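Long-range contacts in sugar kinase, pfkB family (Thermotoga maritima, PDB 2AJR), which probably transfers phosphate from ATP to a phosphorylated sugar such as fructose 1-phosphate, as a magnesium-binding member of the PfkB carbohydrate kinase family: residues I27-F32 / I110-N115; V169-E174 / P195-N199; P185-E189 / N208-L213; Y275-Y281 / M293-F298. All coordinates share one frame; numbering follows the deposited sequence.

Interaction 1 of 4, residues I27-F32 / I110-N115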
loop_
_atom_site.group_PDB
_atom_site.type_symbol
_atom_site.label_atom_id
_atom_site.label_comp_id
_atom_site.label_asym_id
_atom_site.label_seq_id
_atom_site.Cartn_x
_atom_site.Cartn_y
_atom_site.Cartn_z
ATOM N N ILE A 27 5.600 2.890 7.109
ATOM C CA ILE A 27 4.576 3.464 7.955
ATOM C C ILE A 27 5.003 3.142 9.374
ATOM O O ILE A 27 5.329 1.996 9.667
ATOM C CB ILE A 27 3.205 2.822 7.671
ATOM C CG1 ILE A 27 2.941 2.769 6.164
ATOM C CG2 ILE A 27 2.087 3.579 8.388
ATOM C CD1 ILE A 27 1.896 1.762 5.775
ATOM N N PHE A 28 5.003 4.146 10.242
ATOM C CA PHE A 28 5.498 4.011 11.606
ATOM C C PHE A 28 4.333 4.159 12.560
ATOM O O PHE A 28 3.767 5.222 12.686
ATOM C CB PHE A 28 6.601 5.051 11.868
ATOM C CG PHE A 28 7.756 4.916 10.913
ATOM C CD1 PHE A 28 8.721 3.931 11.107
ATOM C CD2 PHE A 28 7.840 5.715 9.777
ATOM C CE1 PHE A 28 9.782 3.769 10.195
ATOM C CE2 PHE A 28 8.893 5.549 8.847
ATOM C CZ PHE A 28 9.858 4.576 9.058
ATOM N N ILE A 29 3.959 3.051 13.179
ATOM C CA ILE A 29 2.827 2.974 14.079
ATOM C C ILE A 29 3.276 2.280 15.363
ATOM O O ILE A 29 3.680 1.123 15.358
ATOM C CB ILE A 29 1.696 2.122 13.467
ATOM C CG1 ILE A 29 1.171 2.736 12.178
ATOM C CG2 ILE A 29 0.553 1.979 14.438
ATOM C CD1 ILE A 29 0.439 1.725 11.293
ATOM N N GLU A 30 3.205 2.984 16.464
ATOM C CA GLU A 30 3.497 2.381 17.757
ATOM C C GLU A 30 2.288 1.548 18.239
ATOM O O GLU A 30 1.137 1.991 18.143
ATOM C CB GLU A 30 3.891 3.477 18.766
ATOM C CG GLU A 30 5.118 4.302 18.293
ATOM C CD GLU A 30 6.011 4.828 19.432
ATOM O OE1 GLU A 30 5.471 5.209 20.502
ATOM O OE2 GLU A 30 7.258 4.865 19.243
ATOM N N ASP A 31 2.577 0.347 18.758
ATOM C CA ASP A 31 1.560 -0.632 19.186
ATOM C C ASP A 31 0.650 -0.998 18.044
ATOM O O ASP A 31 -0.562 -0.967 18.156
ATOM C CB ASP A 31 0.751 -0.154 20.397
ATOM C CG ASP A 31 1.550 -0.207 21.689
ATOM O OD1 ASP A 31 2.246 -1.223 21.939
ATOM O OD2 ASP A 31 1.482 0.777 22.454
ATOM N N PHE A 32 1.268 -1.359 16.934
ATOM C CA PHE A 32 0.538 -1.845 15.792
ATOM C C PHE A 32 -0.016 -3.231 16.104
ATOM O O PHE A 32 0.733 -4.171 16.444
ATOM C CB PHE A 32 1.456 -1.903 14.579
ATOM C CG PHE A 32 0.800 -2.466 13.350
ATOM C CD1 PHE A 32 -0.383 -1.918 12.863
ATOM C CD2 PHE A 32 1.376 -3.532 12.668
ATOM C CE1 PHE A 32 -0.988 -2.432 11.726
ATOM C CE2 PHE A 32 0.790 -4.043 11.519
ATOM C CZ PHE A 32 -0.400 -3.498 11.047
ATOM N N ILE A 110 5.476 -1.849 7.859
ATOM C CA ILE A 110 4.931 -1.216 9.049
ATOM C C ILE A 110 5.909 -1.462 10.200
ATOM O O ILE A 110 6.233 -2.600 10.522
ATOM C CB ILE A 110 3.533 -1.779 9.375
ATOM C CG1 ILE A 110 2.599 -1.570 8.172
ATOM C CG2 ILE A 110 2.964 -1.110 10.638
ATOM C CD1 ILE A 110 1.385 -2.457 8.151
ATOM N N ILE A 111 6.413 -0.386 10.789
ATOM C CA ILE A 111 7.494 -0.475 11.768
ATOM C C ILE A 111 6.973 0.035 13.085
ATOM O O ILE A 111 6.496 1.165 13.156
ATOM C CB ILE A 111 8.704 0.315 11.296
ATOM C CG1 ILE A 111 9.261 -0.352 10.018
ATOM C CG2 ILE A 111 9.756 0.371 12.367
ATOM C CD1 ILE A 111 10.352 0.419 9.313
ATOM N N ASP A 112 7.003 -0.832 14.101
ATOM C CA ASP A 112 6.516 -0.509 15.457
ATOM C C ASP A 112 7.744 -0.432 16.372
ATOM O O ASP A 112 8.251 -1.452 16.848
ATOM C CB ASP A 112 5.516 -1.578 15.939
ATOM C CG ASP A 112 4.973 -1.313 17.347
ATOM O OD1 ASP A 112 5.463 -0.399 18.059
ATOM O OD2 ASP A 112 4.025 -2.036 17.746
ATOM N N GLU A 113 8.224 0.784 16.599
ATOM C CA GLU A 113 9.505 0.991 17.284
ATOM C C GLU A 113 9.433 0.639 18.770
ATOM O O GLU A 113 10.438 0.247 19.356
ATOM C CB GLU A 113 9.971 2.445 17.123
ATOM C CG GLU A 113 11.438 2.557 16.727
ATOM C CD GLU A 113 12.022 3.933 16.984
ATOM O OE1 GLU A 113 11.245 4.905 17.176
ATOM O OE2 GLU A 113 13.272 4.027 16.995
ATOM N N LYS A 114 8.251 0.791 19.367
ATOM C CA LYS A 114 8.030 0.440 20.761
ATOM C C LYS A 114 8.159 -1.073 21.005
ATOM O O LYS A 114 8.882 -1.502 21.919
ATOM C CB LYS A 114 6.656 0.928 21.217
ATOM C CG LYS A 114 6.307 0.533 22.646
ATOM C CD LYS A 114 4.953 1.085 23.072
ATOM C CE LYS A 114 4.390 0.310 24.255
ATOM N NZ LYS A 114 3.022 0.772 24.619
ATOM N N ASN A 115 7.463 -1.876 20.198
ATOM C CA ASN A 115 7.451 -3.332 20.381
ATOM C C ASN A 115 8.501 -4.040 19.530
ATOM O O ASN A 115 8.526 -5.268 19.459
ATOM C CB ASN A 115 6.067 -3.893 20.051
ATOM C CG ASN A 115 5.007 -3.458 21.038
ATOM O OD1 ASN A 115 4.811 -4.091 22.072
ATOM N ND2 ASN A 115 4.300 -2.385 20.710
HETATM O O HOH W 1 3.568 -4.547 16.673
#

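Interaction 2 of 4, residues V169-E174 / P195-N199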
loop_
_atom_site.group_PDB
_atom_site.type_symbol
_atom_site.label_atom_id
_atom_site.label_comp_id
_atom_site.label_asym_id
_atom_site.label_seq_id
_atom_site.Cartn_x
_atom_site.Cartn_y
_atom_site.Cartn_z
ATOM N N VAL A 169 26.156 -12.745 -14.610
ATOM C CA VAL A 169 27.476 -12.908 -14.000
ATOM C C VAL A 169 28.482 -13.289 -15.077
ATOM O O VAL A 169 29.619 -12.808 -15.094
ATOM C CB VAL A 169 27.457 -14.001 -12.905
ATOM C CG1 VAL A 169 28.873 -14.390 -12.488
ATOM C CG2 VAL A 169 26.627 -13.545 -11.698
ATOM N N ARG A 170 28.040 -14.152 -15.983
ATOM C CA ARG A 170 28.907 -14.700 -17.004
ATOM C C ARG A 170 29.370 -13.600 -17.950
ATOM O O ARG A 170 30.559 -13.447 -18.212
ATOM C CB ARG A 170 28.172 -15.805 -17.769
ATOM C CG ARG A 170 29.098 -16.800 -18.466
ATOM C CD ARG A 170 28.393 -17.453 -19.641
ATOM N NE ARG A 170 28.143 -16.464 -20.689
ATOM C CZ ARG A 170 27.329 -16.635 -21.726
ATOM N NH1 ARG A 170 26.657 -17.770 -21.887
ATOM N NH2 ARG A 170 27.187 -15.658 -22.613
ATOM N N LEU A 171 28.415 -12.836 -18.460
ATOM C CA LEU A 171 28.719 -11.716 -19.330
ATOM C C LEU A 171 29.682 -10.739 -18.652
ATOM O O LEU A 171 30.666 -10.314 -19.265
ATOM C CB LEU A 171 27.428 -11.005 -19.720
ATOM C CG LEU A 171 26.503 -11.795 -20.650
ATOM C CD1 LEU A 171 25.058 -11.296 -20.547
ATOM C CD2 LEU A 171 27.012 -11.698 -22.072
ATOM N N ALA A 172 29.403 -10.398 -17.393
ATOM C CA ALA A 172 30.242 -9.478 -16.618
ATOM C C ALA A 172 31.660 -10.014 -16.521
ATOM O O ALA A 172 32.656 -9.317 -16.801
ATOM C CB ALA A 172 29.673 -9.286 -15.222
ATOM N N ARG A 173 31.726 -11.283 -16.153
ATOM C CA ARG A 173 32.974 -11.928 -15.796
ATOM C C ARG A 173 33.871 -12.181 -17.017
ATOM O O ARG A 173 35.072 -11.935 -16.971
ATOM C CB ARG A 173 32.642 -13.220 -15.033
ATOM C CG ARG A 173 33.438 -13.472 -13.791
ATOM C CD ARG A 173 33.460 -12.349 -12.774
ATOM N NE ARG A 173 34.813 -12.338 -12.218
ATOM C CZ ARG A 173 35.816 -11.548 -12.614
ATOM N NH1 ARG A 173 35.641 -10.611 -13.536
ATOM N NH2 ARG A 173 37.011 -11.669 -12.047
ATOM N N GLU A 174 33.290 -12.631 -18.125
ATOM C CA GLU A 174 34.040 -12.765 -19.369
ATOM C C GLU A 174 34.714 -11.455 -19.784
ATOM O O GLU A 174 35.720 -11.472 -20.466
ATOM C CB GLU A 174 33.122 -13.259 -20.497
ATOM C CG GLU A 174 32.859 -14.772 -20.446
ATOM C CD GLU A 174 31.689 -15.246 -21.315
ATOM O OE1 GLU A 174 30.937 -14.409 -21.874
ATOM O OE2 GLU A 174 31.522 -16.482 -21.417
ATOM N N PRO A 195 29.522 -21.441 -15.679
ATOM C CA PRO A 195 30.979 -21.410 -15.815
ATOM C C PRO A 195 31.691 -20.273 -15.102
ATOM O O PRO A 195 32.854 -20.437 -14.720
ATOM C CB PRO A 195 31.198 -21.310 -17.336
ATOM C CG PRO A 195 29.908 -20.898 -17.899
ATOM C CD PRO A 195 28.860 -21.451 -16.987
ATOM N N GLU A 196 31.021 -19.141 -14.932
ATOM C CA GLU A 196 31.619 -18.013 -14.231
ATOM C C GLU A 196 30.950 -17.801 -12.890
ATOM O O GLU A 196 29.826 -18.245 -12.654
ATOM C CB GLU A 196 31.558 -16.748 -15.089
ATOM C CG GLU A 196 32.462 -16.802 -16.355
ATOM C CD GLU A 196 33.971 -16.670 -16.075
ATOM O OE1 GLU A 196 34.376 -16.518 -14.899
ATOM O OE2 GLU A 196 34.761 -16.711 -17.042
ATOM N N PHE A 197 31.661 -17.115 -12.008
ATOM C CA PHE A 197 31.248 -16.981 -10.628
ATOM C C PHE A 197 31.416 -15.546 -10.116
ATOM O O PHE A 197 32.282 -14.805 -10.594
ATOM C CB PHE A 197 32.065 -17.950 -9.766
ATOM C CG PHE A 197 31.864 -19.395 -10.127
ATOM C CD1 PHE A 197 30.747 -20.082 -9.677
ATOM C CD2 PHE A 197 32.781 -20.056 -10.935
ATOM C CE1 PHE A 197 30.538 -21.411 -10.019
ATOM C CE2 PHE A 197 32.589 -21.389 -11.291
ATOM C CZ PHE A 197 31.459 -22.071 -10.828
ATOM N N PRO A 198 30.580 -15.140 -9.144
ATOM C CA PRO A 198 30.746 -13.840 -8.517
ATOM C C PRO A 198 32.071 -13.704 -7.783
ATOM O O PRO A 198 32.547 -14.666 -7.219
ATOM C CB PRO A 198 29.594 -13.797 -7.517
ATOM C CG PRO A 198 28.614 -14.752 -8.036
ATOM C CD PRO A 198 29.402 -15.839 -8.609
ATOM N N ASN A 199 32.647 -12.512 -7.797
ATOM C CA ASN A 199 33.837 -12.228 -7.011
ATOM C C ASN A 199 33.525 -12.149 -5.509
ATOM O O ASN A 199 34.293 -12.666 -4.682
ATOM C CB ASN A 199 34.460 -10.930 -7.484
ATOM C CG ASN A 199 34.914 -11.017 -8.907
ATOM O OD1 ASN A 199 34.168 -10.690 -9.841
ATOM N ND2 ASN A 199 36.126 -11.520 -9.095
#

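Interaction 3 of 4, residues P185-E189 / N208-L213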
loop_
_atom_site.group_PDB
_atom_site.type_symbol
_atom_site.label_atom_id
_atom_site.label_comp_id
_atom_site.label_asym_id
_atom_site.label_seq_id
_atom_site.Cartn_x
_atom_site.Cartn_y
_atom_site.Cartn_z
ATOM N N PRO A 185 19.159 -18.275 -1.933
ATOM C CA PRO A 185 19.814 -19.530 -2.296
ATOM C C PRO A 185 19.390 -20.084 -3.646
ATOM O O PRO A 185 20.238 -20.471 -4.454
ATOM C CB PRO A 185 19.383 -20.472 -1.175
ATOM C CG PRO A 185 19.240 -19.577 -0.014
ATOM C CD PRO A 185 18.637 -18.324 -0.557
ATOM N N ARG A 186 18.085 -20.101 -3.889
ATOM C CA ARG A 186 17.535 -20.681 -5.107
ATOM C C ARG A 186 18.147 -20.012 -6.320
ATOM O O ARG A 186 18.635 -20.676 -7.221
ATOM C CB ARG A 186 16.015 -20.527 -5.126
ATOM C CG ARG A 186 15.327 -21.553 -5.998
ATOM C CD ARG A 186 14.006 -22.041 -5.389
ATOM N NE ARG A 186 13.171 -22.699 -6.398
ATOM C CZ ARG A 186 12.467 -22.059 -7.339
ATOM N NH1 ARG A 186 12.476 -20.723 -7.424
ATOM N NH2 ARG A 186 11.744 -22.762 -8.209
ATOM N N LEU A 187 18.161 -18.689 -6.330
ATOM C CA LEU A 187 18.813 -17.984 -7.420
ATOM C C LEU A 187 20.343 -18.202 -7.428
ATOM O O LEU A 187 20.927 -18.350 -8.502
ATOM C CB LEU A 187 18.435 -16.491 -7.415
ATOM C CG LEU A 187 16.922 -16.182 -7.433
ATOM C CD1 LEU A 187 16.632 -14.683 -7.575
ATOM C CD2 LEU A 187 16.191 -16.941 -8.523
ATOM N N LEU A 188 20.990 -18.260 -6.263
ATOM C CA LEU A 188 22.451 -18.444 -6.230
ATOM C C LEU A 188 22.884 -19.826 -6.719
ATOM O O LEU A 188 23.920 -19.976 -7.354
ATOM C CB LEU A 188 23.020 -18.225 -4.819
ATOM C CG LEU A 188 23.114 -16.789 -4.319
ATOM C CD1 LEU A 188 23.738 -16.755 -2.939
ATOM C CD2 LEU A 188 23.929 -15.943 -5.313
ATOM N N GLU A 189 22.102 -20.837 -6.369
ATOM C CA GLU A 189 22.254 -22.198 -6.912
ATOM C C GLU A 189 22.401 -22.157 -8.449
ATOM O O GLU A 189 23.218 -22.837 -9.066
ATOM C CB GLU A 189 20.999 -23.011 -6.544
ATOM C CG GLU A 189 21.262 -24.418 -6.051
ATOM C CD GLU A 189 21.183 -24.550 -4.540
ATOM O OE1 GLU A 189 20.145 -24.155 -3.956
ATOM O OE2 GLU A 189 22.150 -25.076 -3.945
ATOM N N ASN A 208 14.717 -18.407 4.847
ATOM C CA ASN A 208 15.137 -19.617 4.146
ATOM C C ASN A 208 14.915 -20.875 4.960
ATOM O O ASN A 208 15.295 -20.950 6.118
ATOM C CB ASN A 208 16.606 -19.569 3.734
ATOM C CG ASN A 208 17.002 -20.780 2.907
ATOM O OD1 ASN A 208 16.574 -20.936 1.763
ATOM N ND2 ASN A 208 17.778 -21.665 3.495
ATOM N N HIS A 209 14.318 -21.861 4.302
ATOM C CA HIS A 209 14.075 -23.192 4.867
ATOM C C HIS A 209 14.772 -24.306 4.052
ATOM O O HIS A 209 14.961 -25.387 4.560
ATOM C CB HIS A 209 12.560 -23.450 4.948
ATOM C CG HIS A 209 11.800 -22.909 3.773
ATOM N ND1 HIS A 209 10.921 -21.849 3.875
ATOM C CD2 HIS A 209 11.839 -23.237 2.457
ATOM C CE1 HIS A 209 10.432 -21.568 2.679
ATOM N NE2 HIS A 209 10.975 -22.394 1.800
ATOM N N ALA A 210 15.166 -24.036 2.806
ATOM C CA ALA A 210 15.753 -25.057 1.924
ATOM C C ALA A 210 17.230 -25.304 2.206
ATOM O O ALA A 210 17.916 -24.437 2.714
ATOM C CB ALA A 210 15.588 -24.630 0.470
ATOM N N SER A 211 17.725 -26.485 1.858
ATOM C CA SER A 211 19.166 -26.734 1.866
ATOM C C SER A 211 19.815 -25.934 0.733
ATOM O O SER A 211 19.188 -25.643 -0.283
ATOM C CB SER A 211 19.489 -28.231 1.732
ATOM O OG SER A 211 19.390 -28.698 0.394
ATOM N N PHE A 212 21.073 -25.574 0.917
ATOM C CA PHE A 212 21.759 -24.723 -0.029
ATOM C C PHE A 212 23.148 -25.300 -0.291
ATOM O O PHE A 212 23.921 -25.499 0.642
ATOM C CB PHE A 212 21.818 -23.301 0.535
ATOM C CG PHE A 212 22.493 -22.298 -0.361
ATOM C CD1 PHE A 212 22.475 -22.425 -1.741
ATOM C CD2 PHE A 212 23.124 -21.191 0.189
ATOM C CE1 PHE A 212 23.107 -21.486 -2.544
ATOM C CE2 PHE A 212 23.751 -20.241 -0.617
ATOM C CZ PHE A 212 23.748 -20.391 -1.971
ATOM N N LEU A 213 23.437 -25.600 -1.556
ATOM C CA LEU A 213 24.682 -26.270 -1.957
ATOM C C LEU A 213 24.998 -27.518 -1.114
ATOM O O LEU A 213 26.155 -27.771 -0.757
ATOM C CB LEU A 213 25.858 -25.287 -1.901
ATOM C CG LEU A 213 25.790 -24.027 -2.755
ATOM C CD1 LEU A 213 26.995 -23.163 -2.442
ATOM C CD2 LEU A 213 25.734 -24.363 -4.238
#

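Interaction 4 of 4, residues Y275-Y281 / M293-F298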
loop_
_atom_site.group_PDB
_atom_site.type_symbol
_atom_site.label_atom_id
_atom_site.label_comp_id
_atom_site.label_asym_id
_atom_site.label_seq_id
_atom_site.Cartn_x
_atom_site.Cartn_y
_atom_site.Cartn_z
ATOM N N TYR A 275 25.354 -2.684 3.559
ATOM C CA TYR A 275 26.484 -3.611 3.630
ATOM C C TYR A 275 27.164 -3.727 2.281
ATOM O O TYR A 275 28.368 -3.516 2.165
ATOM C CB TYR A 275 26.025 -4.998 4.077
ATOM C CG TYR A 275 27.102 -5.814 4.760
ATOM C CD1 TYR A 275 28.299 -6.114 4.114
ATOM C CD2 TYR A 275 26.920 -6.288 6.057
ATOM C CE1 TYR A 275 29.291 -6.855 4.744
ATOM C CE2 TYR A 275 27.901 -7.038 6.686
ATOM C CZ TYR A 275 29.084 -7.310 6.025
ATOM O OH TYR A 275 30.058 -8.042 6.640
ATOM N N VAL A 276 26.398 -4.056 1.248
ATOM C CA VAL A 276 26.986 -4.248 -0.076
ATOM C C VAL A 276 27.596 -2.950 -0.607
ATOM O O VAL A 276 28.703 -2.958 -1.159
ATOM C CB VAL A 276 25.962 -4.844 -1.067
ATOM C CG1 VAL A 276 26.501 -4.814 -2.497
ATOM C CG2 VAL A 276 25.663 -6.267 -0.660
ATOM N N ALA A 277 26.899 -1.836 -0.412
ATOM C CA ALA A 277 27.388 -0.534 -0.879
ATOM C C ALA A 277 28.727 -0.171 -0.237
ATOM O O ALA A 277 29.612 0.385 -0.886
ATOM C CB ALA A 277 26.382 0.530 -0.591
ATOM N N GLY A 278 28.860 -0.469 1.050
ATOM C CA GLY A 278 30.100 -0.230 1.756
ATOM C C GLY A 278 31.223 -1.017 1.124
ATOM O O GLY A 278 32.291 -0.476 0.868
HETATM N N MSE A 279 30.973 -2.294 0.858
HETATM C CA MSE A 279 31.960 -3.139 0.212
HETATM C C MSE A 279 32.335 -2.605 -1.157
HETATM O O MSE A 279 33.516 -2.555 -1.491
HETATM C CB MSE A 279 31.457 -4.573 0.087
HETATM C CG MSE A 279 31.379 -5.280 1.404
HETATM SE SE MSE A 279 31.037 -7.200 1.231
HETATM C CE MSE A 279 32.859 -7.901 1.517
ATOM N N VAL A 280 31.341 -2.207 -1.945
ATOM C CA VAL A 280 31.629 -1.660 -3.267
ATOM C C VAL A 280 32.540 -0.438 -3.120
ATOM O O VAL A 280 33.587 -0.368 -3.761
ATOM C CB VAL A 280 30.351 -1.312 -4.076
ATOM C CG1 VAL A 280 30.731 -0.786 -5.459
ATOM C CG2 VAL A 280 29.480 -2.533 -4.216
ATOM N N TYR A 281 32.166 0.487 -2.240
ATOM C CA TYR A 281 32.972 1.682 -1.959
ATOM C C TYR A 281 34.409 1.346 -1.549
ATOM O O TYR A 281 35.348 2.006 -1.995
ATOM C CB TYR A 281 32.317 2.525 -0.860
ATOM C CG TYR A 281 33.119 3.728 -0.408
ATOM C CD1 TYR A 281 32.984 4.953 -1.045
ATOM C CD2 TYR A 281 33.998 3.650 0.673
ATOM C CE1 TYR A 281 33.712 6.073 -0.638
ATOM C CE2 TYR A 281 34.728 4.776 1.094
ATOM C CZ TYR A 281 34.577 5.977 0.429
ATOM O OH TYR A 281 35.277 7.088 0.814
HETATM N N MSE A 293 37.157 -5.111 3.418
HETATM C CA MSE A 293 35.903 -4.838 2.711
HETATM C C MSE A 293 34.691 -5.267 3.499
HETATM O O MSE A 293 33.767 -4.488 3.657
HETATM C CB MSE A 293 35.829 -5.583 1.401
HETATM C CG MSE A 293 36.421 -4.860 0.235
HETATM SE SE MSE A 293 36.112 -5.914 -1.370
HETATM C CE MSE A 293 34.383 -6.537 -1.014
ATOM N N ALA A 294 34.684 -6.516 3.966
ATOM C CA ALA A 294 33.570 -7.023 4.767
ATOM C C ALA A 294 33.385 -6.221 6.063
ATOM O O ALA A 294 32.256 -5.974 6.481
ATOM C CB ALA A 294 33.760 -8.488 5.073
ATOM N N LYS A 295 34.493 -5.810 6.680
ATOM C CA LYS A 295 34.448 -5.029 7.925
ATOM C C LYS A 295 33.812 -3.674 7.704
ATOM O O LYS A 295 33.034 -3.197 8.530
ATOM C CB LYS A 295 35.856 -4.836 8.512
ATOM C CG LYS A 295 36.381 -6.066 9.280
ATOM C CD LYS A 295 37.891 -6.029 9.525
ATOM C CE LYS A 295 38.291 -4.981 10.571
ATOM N NZ LYS A 295 39.768 -4.925 10.768
ATOM N N PHE A 296 34.176 -3.041 6.597
ATOM C CA PHE A 296 33.612 -1.752 6.257
ATOM C C PHE A 296 32.133 -1.927 5.901
ATOM O O PHE A 296 31.299 -1.093 6.257
ATOM C CB PHE A 296 34.380 -1.116 5.098
ATOM C CG PHE A 296 33.991 0.313 4.824
ATOM C CD1 PHE A 296 34.574 1.348 5.528
ATOM C CD2 PHE A 296 33.047 0.616 3.863
ATOM C CE1 PHE A 296 34.220 2.662 5.282
ATOM C CE2 PHE A 296 32.693 1.921 3.609
ATOM C CZ PHE A 296 33.278 2.950 4.325
ATOM N N GLY A 297 31.812 -3.022 5.218
ATOM C CA GLY A 297 30.434 -3.345 4.899
ATOM C C GLY A 297 29.626 -3.478 6.170
ATOM O O GLY A 297 28.526 -2.923 6.271
ATOM N N PHE A 298 30.192 -4.185 7.150
ATOM C CA PHE A 298 29.508 -4.450 8.416
ATOM C C PHE A 298 29.254 -3.136 9.139
ATOM O O PHE A 298 28.176 -2.929 9.670
ATOM C CB PHE A 298 30.325 -5.425 9.293
ATOM C CG PHE A 298 29.537 -6.046 10.417
ATOM C CD1 PHE A 298 29.422 -5.404 11.643
ATOM C CD2 PHE A 298 28.901 -7.264 10.244
ATOM C CE1 PHE A 298 28.680 -5.970 12.674
ATOM C CE2 PHE A 298 28.162 -7.840 11.269
ATOM C CZ PHE A 298 28.055 -7.196 12.487
#

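Interaction 1 of 4, residues I27-F32 / I110-N115
Ile27 O takes the backbone N-H of Ile111 at 2.8 Å, and Ile111 O in turn receives Ile29 N at 3.2 Å, so strands 22-28 and 105-112 end as parallel neighbours. Beyond them a side chain takes over the pairing. Asp112, with CG anti to its N (chi1 180°), turns its carboxylate to the departing chain: OD1 accepts from Asp31 N at 3.1 Å and OD2 from Phe32 N at 3.0 Å, both from above the plane. From the opposite face Asn115 N reaches OD1, an Asx motif, and Asn115 ND2 reaches OD2. A water also bonded to Phe32 O donates to OD2.

The salt bridge is made by Asp31, whose OD2 offers its syn lone pair to Lys114 NZ at 2.7 Å while OD1 receives Asn115 ND2 at 2.7 Å.

The apolar contacts divide between the faces of this small four-stranded sheet. On one, Ile110 CG2 sits over the Phe32 ring, 3.7 Å from its centroid, and Ile27, Ile29 and Ile110 also pack against the second subunit. On the other, Phe28 lies beside Ile111, CE1 to CD1 3.5 Å, and touches the magnesium ligand Glu309.

With N-H donors on both faces, the buried Asp112 carboxylate probably stays ionised and ties residues 31-32 to the turn at 112-115 where the two segments leave the sheet.

Interaction 2 of 4, residues V169-E174 / P195-N199
Arg173 reaches out from helix 164-174 and lies along the loop 195-199, and its bent shape decides most of this contact. The chain kinks at chi2 (53°) and again at chi3, which brings CD within 3.5 Å of Phe197 O, an oxygen at the guanidinium edge and in its plane, and brings the guanidinium up to Asn199. Asn199 OD1 stands over one face of that group, 3.0 Å from Arg173 NE, but the angle is too poor for a hydrogen bond, and the two flat groups are turned 57° apart. OD1 is instead taken by the backbone N of Val179, and ND2 by Gln235; Arg173 NH1 has a weak bond to Val177 O.

Glu196 is folded too, bent at chi2 (-73°), and lies across the aliphatic part of Arg173 with OE1 3.4 Å from CG. Its carboxylate does not pair with the guanidinium: OE1 is 5.0 Å from Arg173 NE. Arg170 lays CG against Glu196 CG at 4.0 Å and CD against Pro195 CG. Val169 CG1 presses on the peptide between Phe197 and Pro198, 3.7 Å from Phe197 C.

A serine in place of Arg173 would take away the aliphatic chain that Glu196 lies across and the guanidinium that faces Asn199 OD1, and would probably open a gap between helix and loop.

The helix forms the crossover between the parallel strands 149-153 and 178-182, with Val169 on Ile152 and Leu171 against helix 130-144. The loop follows helix 185-193, where Pro198 meets Ile191, and delivers Asn199 to the start of strand 200-201.

Interaction 3 of 4, residues P185-E189 / N208-L213
Phe212 lies against the first turn of helix 185-193, and its side chain can be followed outward atom by atom. CB passes 4.1 Å from Pro185 CB. A chi1 of -179° turns the ring to the proline, so that CG comes within 3.7 Å of Pro185 CB, which sits over one ring face, toward the rim, in a CH-pi contact; CD2 has the same neighbour. Along one side of the ring, CD1 meets Glu189 OE2 at 3.5 Å and CE1 meets the backbone oxygen Pro185 O at 3.6 Å. CE2 looks to Leu188 CD1, and at the tip CZ touches Leu188 CB at 3.7 Å. Leu213 CD1 lies over the opposite face.

The Glu189 carboxylate comes up at the ring edge, nearly perpendicular to the ring (84° between planes). There its OE2 uses the syn lone pair to accept Leu213 N at 2.8 Å, with an N-H...O angle of 157°, the single hydrogen bond across the contact. A leucine in place of Glu189 would probably leave the Leu213 N-H without this acceptor and the loop at Leu213 less firmly held to the helix.

At the other end, Asn208 OD1 rests 3.5 Å from Pro185 CG, while its ND2 bonds back to Ala210 O in the plane of that carbonyl.

The loop belongs to the connection from strand 200-201 to helix 220-233. Phe212 and Leu213 both reach Leu226 of that helix, Leu213 also Leu230, while Pro185 packs on Leu205 and Leu188 on Pro203, which makes Phe212 a wedge between the two helices.

Interaction 4 of 4, residues Y275-Y281 / M293-F298
Tyr275 spreads its ring flat over the backbone of Gly297, whose carbonyl carbon stands 3.5 Å from the ring plane above its centre. The glycine is the hollow here and the tyrosine the bump: a CB on Gly297 would run into Tyr275 CD1 and Met279 CG. Gly278 deepens the groove from the other helix, its CA 4.4 Å from Gly297 CA. Two glycines face to face let the axes close to 7.2 Å at 138°, an oblique, roughly antiparallel packing, and Tyr275 CA makes a CH...O contact of 3.4 Å to Gly297 O.

Larger side chains fill in at the two flanks. On one, the selenomethionines Met279 and Met293 cross at about a right angle with their CE methyls in touch, and Met279 CE also reaches Ala294 CB at 3.7 Å. On the other, Phe296 stands with CG anti to its N (chi1 -171°), which carries CD2 to 3.3 Å from Gly278 O and lays the ring beside Tyr281, nearly parallel but slid so far that they barely overlap. Further along, Tyr275 CE2 meets Phe298 CD2 at 3.7 Å.

This hairpin of helices 271-286 and 290-304, the second of which ends at the magnesium ligand Ala304, is buried in the main domain. Met279, Val280 and Met293 bear on Phe180 of strand 178-182, Val276 and Ala277 on helix 53-63, and Ala294 and Phe298 on strand 245-249.

How the interactions relate
Interaction 4 is the deepest, mostly apolar packing around close backbone, about 11 Å from the chain centre. Interactions 2 and 3 lie farther out, partly buried, and each takes one segment from the connection between strands 178-182 and 200-201: their segments alternate along the chain, with nearest atoms about 6 Å apart. Interaction 2 works by folded polar side chains without a hydrogen bond across it, interaction 3 by one aromatic wedge and one carboxylate bond. Interaction 1 stands apart in the small sheet at the subunit interface, its centre 42 Å from that of interaction 2, and is the one dominated by hydrogen bonds and a salt bridge.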